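Local structure of nadph-flavin oxidoreductase (Vibrio harveyi, 1BKJ) at the interface of chains A and B. The protein catalyses the NADPH-dependent reduction of FMN to FMNH2, which it supplies to luciferase for bioluminescence, and works as a homodimer. Coordinates in Å, arbitrary orientation; residue numbers count along the deposited sequence, not the author numbering. Chains: chain A/B, Nadph-flavin oxidoreductase.

Contact 1: the interface of chains A and B. Residues chain A 174-177, 181; chain B 46-48, 82, 85.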
# COMPACT_ATOMS: atom_id res chain seq x y z
N VAL A 174 -3.43 3.80 20.58
CA VAL A 174 -4.76 3.56 19.99
C VAL A 174 -4.61 2.62 18.77
O VAL A 174 -5.31 1.60 18.69
CB VAL A 174 -5.44 4.91 19.54
CG1 VAL A 174 -6.73 4.68 18.74
CG2 VAL A 174 -5.77 5.75 20.74
N VAL A 175 -3.68 2.96 17.87
CA VAL A 175 -3.42 2.20 16.63
C VAL A 175 -2.71 0.86 16.85
O VAL A 175 -3.03 -0.11 16.15
CB VAL A 175 -2.67 3.11 15.59
CG1 VAL A 175 -2.36 2.35 14.28
CG2 VAL A 175 -3.52 4.34 15.27
N VAL A 176 -1.77 0.81 17.81
CA VAL A 176 -1.02 -0.41 18.12
C VAL A 176 -1.63 -1.20 19.29
O VAL A 176 -1.87 -0.67 20.38
CB VAL A 176 0.50 -0.12 18.38
CG1 VAL A 176 1.31 -1.41 18.59
CG2 VAL A 176 1.08 0.66 17.23
N HIS A 177 -1.87 -2.48 19.02
CA HIS A 177 -2.44 -3.43 19.96
C HIS A 177 -1.39 -4.48 20.29
O HIS A 177 -0.58 -4.84 19.43
CB HIS A 177 -3.63 -4.14 19.31
CG HIS A 177 -4.69 -3.22 18.83
ND1 HIS A 177 -5.83 -2.95 19.56
CD2 HIS A 177 -4.79 -2.48 17.70
CE1 HIS A 177 -6.58 -2.09 18.91
NE2 HIS A 177 -5.97 -1.78 17.77
N TYR A 181 -6.68 -7.73 20.03
CA TYR A 181 -7.30 -6.43 19.78
C TYR A 181 -7.92 -5.87 21.08
O TYR A 181 -8.67 -6.57 21.76
CB TYR A 181 -8.37 -6.56 18.67
CG TYR A 181 -8.91 -5.24 18.12
CD1 TYR A 181 -9.99 -4.56 18.76
CD2 TYR A 181 -8.39 -4.68 16.93
CE1 TYR A 181 -10.54 -3.36 18.23
CE2 TYR A 181 -8.93 -3.48 16.38
CZ TYR A 181 -10.01 -2.82 17.04
OH TYR A 181 -10.53 -1.65 16.52
N VAL B 46 -6.04 1.87 9.61
CA VAL B 46 -5.07 0.81 9.83
C VAL B 46 -4.82 0.58 11.32
O VAL B 46 -4.76 1.53 12.11
CB VAL B 46 -3.70 1.14 9.09
CG1 VAL B 46 -2.73 -0.04 9.16
CG2 VAL B 46 -3.96 1.53 7.64
N SER B 47 -4.80 -0.69 11.70
CA SER B 47 -4.48 -1.11 13.07
C SER B 47 -3.32 -2.08 12.98
O SER B 47 -3.24 -2.86 12.03
CB SER B 47 -5.66 -1.78 13.77
OG SER B 47 -6.45 -0.81 14.42
N ILE B 48 -2.40 -2.00 13.93
CA ILE B 48 -1.23 -2.87 13.98
C ILE B 48 -1.30 -3.73 15.25
O ILE B 48 -1.55 -3.21 16.33
CB ILE B 48 0.10 -2.04 13.99
CG1 ILE B 48 0.18 -1.12 12.75
CG2 ILE B 48 1.33 -2.96 14.07
CD1 ILE B 48 1.27 -0.06 12.83
N ASP B 82 -9.24 -1.57 9.66
CA ASP B 82 -10.00 -1.33 10.88
C ASP B 82 -11.03 -0.21 10.75
O ASP B 82 -10.69 0.96 10.74
CB ASP B 82 -9.03 -1.00 12.03
CG ASP B 82 -9.70 -0.96 13.43
OD1 ASP B 82 -10.94 -0.95 13.55
OD2 ASP B 82 -8.95 -0.91 14.42
N ARG B 85 -13.19 1.16 14.93
CA ARG B 85 -13.01 2.40 15.69
C ARG B 85 -14.09 3.41 15.30
O ARG B 85 -14.70 4.03 16.16
CB ARG B 85 -11.65 3.04 15.42
CG ARG B 85 -10.51 2.49 16.23
CD ARG B 85 -9.30 3.41 16.12
NE ARG B 85 -8.72 3.46 14.78
CZ ARG B 85 -7.65 2.77 14.39
NH1 ARG B 85 -7.02 1.96 15.24
NH2 ARG B 85 -7.19 2.90 13.16
O HOH W 1 -7.82 0.62 17.48
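A:Val175 and A:His177 pair with B:Ile48 through their backbones, carrying the short strand 176-178 of chain A beside strand 46-50 of chain B, A:Val176 and B:Ile48 forming a parallel beta bridge. B:Ile48 N gives its hydrogen to A:Val175 O at 3.0 Å, and A:His177 N gives its own to B:Ile48 O at 2.8 Å.

Side chains make a second set of polar bonds. A:Tyr181 and B:Asp82 meet tip to tip, ring and carboxylate turned 59° apart, and the phenol OH donates to OD2 at 2.7 Å on the syn side of the carboxylate. B:Ser47 OG takes the anti lone pair of the same oxygen at 2.5 Å, so two hydroxyls grip OD2. With CG anti to its backbone N (chi1 -169°), the A:Tyr181 ring lies over the imidazole of A:His177, whose CE1 sits 3.6 Å above the phenol plane.

B:Arg85 works from within its own chain: NH2 donates to B:Val46 O at 3.0 Å, in the guanidinium plane, while B:Asp82 OD2 lies over one guanidinium face, a long salt bridge. Its NH1 reaches chain A through water 1, held 2.7 Å away, which also bonds A:Val174 O and A:His177 NE2.

Among the apolar contacts, A:Val174 CG1 touches B:Arg85 CD at 3.9 Å. The site extends the sheet of one subunit with a strand from the other and so contributes to holding the homodimer.

Contact 2: the interface of chains A and B. Residues chain A 168-170, 175, 192, 212; chain B 35, 37, 42, 44.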
# COMPACT_ATOMS: atom_id res chain seq x y z
N PRO A 168 -1.23 16.08 13.04
CA PRO A 168 -1.11 15.02 14.06
C PRO A 168 -2.00 13.81 13.76
O PRO A 168 -3.03 13.94 13.10
CB PRO A 168 -1.53 15.74 15.35
CG PRO A 168 -2.45 16.84 14.87
CD PRO A 168 -1.78 17.32 13.61
N ARG A 169 -1.53 12.62 14.14
CA ARG A 169 -2.28 11.38 13.92
C ARG A 169 -2.73 10.84 15.26
O ARG A 169 -2.31 11.36 16.30
CB ARG A 169 -1.39 10.30 13.28
CG ARG A 169 -1.47 10.20 11.77
CD ARG A 169 -0.76 11.34 11.09
NE ARG A 169 -0.53 11.07 9.68
CZ ARG A 169 -0.47 12.01 8.74
NH1 ARG A 169 -0.63 13.28 9.04
NH2 ARG A 169 -0.25 11.67 7.48
N LEU A 170 -3.57 9.81 15.22
CA LEU A 170 -4.04 9.14 16.44
C LEU A 170 -2.79 8.64 17.17
O LEU A 170 -1.76 8.38 16.52
CB LEU A 170 -4.93 7.94 16.08
CG LEU A 170 -6.40 8.19 15.73
CD1 LEU A 170 -6.95 6.96 15.04
CD2 LEU A 170 -7.20 8.53 16.96
N VAL A 175 -3.68 2.96 17.87
CA VAL A 175 -3.42 2.20 16.63
C VAL A 175 -2.71 0.86 16.85
O VAL A 175 -3.03 -0.11 16.15
CB VAL A 175 -2.67 3.11 15.59
CG1 VAL A 175 -2.36 2.35 14.28
CG2 VAL A 175 -3.52 4.34 15.27
N TYR A 192 -7.99 13.52 20.94
CA TYR A 192 -7.52 13.68 19.57
C TYR A 192 -8.33 14.77 18.85
O TYR A 192 -7.76 15.55 18.08
CB TYR A 192 -7.58 12.35 18.79
CG TYR A 192 -7.02 12.45 17.38
CD1 TYR A 192 -5.72 12.94 17.15
CD2 TYR A 192 -7.81 12.12 16.28
CE1 TYR A 192 -5.23 13.12 15.82
CE2 TYR A 192 -7.33 12.29 14.96
CZ TYR A 192 -6.05 12.79 14.74
OH TYR A 192 -5.61 12.98 13.44
N TRP A 212 -12.99 16.06 14.14
CA TRP A 212 -12.46 14.95 13.32
C TRP A 212 -13.39 13.73 13.32
O TRP A 212 -13.72 13.21 12.25
CB TRP A 212 -11.04 14.52 13.76
CG TRP A 212 -10.49 13.28 13.02
CD1 TRP A 212 -9.94 13.25 11.76
CD2 TRP A 212 -10.53 11.91 13.46
NE1 TRP A 212 -9.65 11.96 11.39
CE2 TRP A 212 -10.00 11.11 12.41
CE3 TRP A 212 -10.97 11.27 14.64
CZ2 TRP A 212 -9.89 9.70 12.50
CZ3 TRP A 212 -10.86 9.86 14.74
CH2 TRP A 212 -10.33 9.10 13.67
N LEU B 35 2.99 5.90 11.37
CA LEU B 35 1.90 6.86 11.59
C LEU B 35 2.02 8.13 10.73
O LEU B 35 1.00 8.69 10.34
CB LEU B 35 1.79 7.24 13.07
CG LEU B 35 1.40 6.12 14.04
CD1 LEU B 35 1.54 6.64 15.46
CD2 LEU B 35 -0.00 5.65 13.79
N ALA B 37 2.66 8.35 7.70
CA ALA B 37 2.21 8.04 6.34
C ALA B 37 0.88 8.73 6.01
O ALA B 37 0.06 8.96 6.91
CB ALA B 37 2.06 6.53 6.18
N MET B 42 -8.13 11.21 5.69
CA MET B 42 -7.71 11.26 7.10
C MET B 42 -8.55 10.25 7.96
O MET B 42 -8.69 10.40 9.18
CB MET B 42 -7.75 12.72 7.63
CG MET B 42 -6.92 13.02 8.87
SD MET B 42 -5.26 12.43 8.71
CE MET B 42 -4.51 13.09 10.16
N GLN B 44 -7.79 7.12 8.76
CA GLN B 44 -6.92 6.33 9.65
C GLN B 44 -7.54 4.96 9.95
O GLN B 44 -8.03 4.70 11.04
CB GLN B 44 -6.58 7.12 10.91
CG GLN B 44 -5.88 8.42 10.60
CD GLN B 44 -5.59 9.23 11.82
OE1 GLN B 44 -4.66 8.94 12.55
NE2 GLN B 44 -6.39 10.25 12.06
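A:Val175 CG2 slides past B:Leu35 CD2 at 4.0 Å, the side chains running in opposite directions. Van der Waals contact continues at B:Met42, whose CE methyl packs against two oxygens, A:Pro168 O and A:Tyr192 OH. Within chain A, the edge of the A:Tyr192 ring stands over the A:Trp212 indole, CE2 3.5 Å above its plane, a contact that positions both.

Hydrogen bonds do the rest. The guanidinium of A:Arg169 reaches the end of helix 24-35 in chain B, where backbone carbonyls receive it. NH2 donates to B:Ala37 O at 2.8 Å in a straight bond (176° at H); the acceptor lies in the guanidinium plane, but the donor stands above the carbonyl plane, not on a lone pair. NE makes a weak, bent bond to B:Leu35 O. The bend at chi2 (74°) carries CD, and the guanidinium beyond it, past that same carbonyl.

B:Gln44 spends both ends of its amide on chain A. OE1 accepts from the backbone N of A:Leu170 at 3.0 Å, in the carbonyl plane and on a lone pair. NE2 donates to A:Tyr192 OH at 3.2 Å, tilted from the amide plane, and that phenol in turn donates to A:Pro168 O at 2.8 Å. The relay fixes which way the amide is turned and ties it to the loop that carries the FMN-binding residues A:Pro168 and A:Arg169. The indole N-H is used too: A:Trp212 NE1 donates in its ring plane to B:Met42 O at 2.9 Å.

Contact 3: the interface of chains A and B. Residues chain A 102, 105-106, 109, 152-153; chain B 102, 105-106, 109.
A:Ala105 and B:Ala105 face each other methyl to methyl, their CB atoms 3.7 Å apart, where the two copies of helix 98-121 come together. Around this pair the packing is tight and nearly symmetric. A:Val106 CG2 rests on B:Ala105 CB at 3.9 Å and also faces B:Ala105 O; B:Val106 CG2 does the same to A:Ala105 in return. Each valine has CG2 anti to its carbonyl carbon and CG1 anti to its backbone N (chi1 168° in B:Val106), and it is CG2 that turns to the opposite helix. A turn further on, where the residue has no side chain, backbone meets backbone: B:Gly109 CA approaches A:Val106 O at 3.8 Å.

B:Val106 uses its other branch as well, CG1 meeting A:Phe153 CE2 tip to tip at 3.7 Å. The ring gets there from the crowded position between backbone N and carbonyl carbon (chi1 54°).

The leucines mark the looser margin. A:Leu152 CD2 stays 4.4 Å from B:Leu102 CD1, and A:Leu102 is barely buried by the partner. Across the whole patch the contact is apolar, with the facing carbonyls bonding nothing across. It brings the long helices 98-121 of both subunits together near the dimer axis, with strand 149-158 of chain A alongside.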
# COMPACT_ATOMS: atom_id res chain seq x y z
N LEU A 102 -6.60 -7.51 -3.85
CA LEU A 102 -6.02 -7.13 -2.56
C LEU A 102 -4.52 -6.96 -2.71
O LEU A 102 -3.96 -6.01 -2.18
CB LEU A 102 -6.26 -8.16 -1.46
CG LEU A 102 -7.60 -8.30 -0.75
CD1 LEU A 102 -7.34 -9.09 0.54
CD2 LEU A 102 -8.20 -6.92 -0.41
N ALA A 105 -3.81 -3.71 -4.67
CA ALA A 105 -3.97 -2.53 -3.82
C ALA A 105 -2.84 -2.35 -2.79
O ALA A 105 -2.32 -1.24 -2.63
CB ALA A 105 -5.32 -2.56 -3.13
N VAL A 106 -2.46 -3.44 -2.11
CA VAL A 106 -1.39 -3.41 -1.12
C VAL A 106 -0.05 -3.07 -1.79
O VAL A 106 0.65 -2.16 -1.35
CB VAL A 106 -1.30 -4.77 -0.35
CG1 VAL A 106 -0.01 -4.89 0.45
CG2 VAL A 106 -2.48 -4.90 0.60
N GLY A 109 0.29 0.59 -2.99
CA GLY A 109 0.55 1.47 -1.86
C GLY A 109 2.02 1.44 -1.45
O GLY A 109 2.62 2.49 -1.21
N LEU A 152 -6.38 2.90 -9.50
CA LEU A 152 -6.47 2.98 -8.05
C LEU A 152 -6.33 4.40 -7.53
O LEU A 152 -7.18 4.87 -6.79
CB LEU A 152 -5.45 2.07 -7.38
CG LEU A 152 -5.72 0.57 -7.40
CD1 LEU A 152 -4.64 -0.09 -6.60
CD2 LEU A 152 -7.10 0.20 -6.82
N PHE A 153 -5.23 5.07 -7.87
CA PHE A 153 -5.02 6.45 -7.44
C PHE A 153 -3.96 7.12 -8.30
O PHE A 153 -3.22 6.45 -9.01
CB PHE A 153 -4.64 6.54 -5.94
CG PHE A 153 -3.44 5.69 -5.55
CD1 PHE A 153 -2.13 6.19 -5.69
CD2 PHE A 153 -3.62 4.38 -5.08
CE1 PHE A 153 -1.01 5.40 -5.38
CE2 PHE A 153 -2.50 3.56 -4.76
CZ PHE A 153 -1.19 4.08 -4.92
N LEU B 102 -10.61 -1.28 -0.38
CA LEU B 102 -9.51 -0.81 -1.24
C LEU B 102 -8.70 0.25 -0.52
O LEU B 102 -7.48 0.21 -0.60
CB LEU B 102 -10.02 -0.22 -2.56
CG LEU B 102 -10.61 -1.14 -3.64
CD1 LEU B 102 -10.97 -0.26 -4.83
CD2 LEU B 102 -9.63 -2.25 -4.04
N ALA B 105 -6.61 -1.55 2.18
CA ALA B 105 -5.46 -2.24 1.59
C ALA B 105 -4.35 -1.28 1.12
O ALA B 105 -3.17 -1.49 1.43
CB ALA B 105 -5.94 -3.13 0.45
N VAL B 106 -4.73 -0.20 0.43
CA VAL B 106 -3.78 0.80 -0.06
C VAL B 106 -3.09 1.49 1.11
O VAL B 106 -1.86 1.52 1.16
CB VAL B 106 -4.45 1.88 -1.00
CG1 VAL B 106 -3.51 3.06 -1.27
CG2 VAL B 106 -4.84 1.25 -2.34
N GLY B 109 -0.52 -0.66 2.96
CA GLY B 109 0.69 -0.81 2.17
C GLY B 109 1.61 0.39 2.34
O GLY B 109 2.81 0.23 2.54

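Contact 1 and contact 2 are neighbours, the centres of their C-alpha atoms about 11 Å apart, and A:Val175 belongs to both: its carbonyl and one methyl serve contact 1, while CG2 packs against helix 24-35 in contact 2. Most of the chain A residues come from 168-181, joined by A:Tyr192 and A:Trp212; on chain B they come from 35-48, with B:Asp82 and B:Arg85. Contact 3 lies about 18 Å from each, apolar where the others are largely polar. The two-fold repeats contacts 1 and 2 with chains exchanged, which suggests that each subunit embraces the other on both sides of the helix pair.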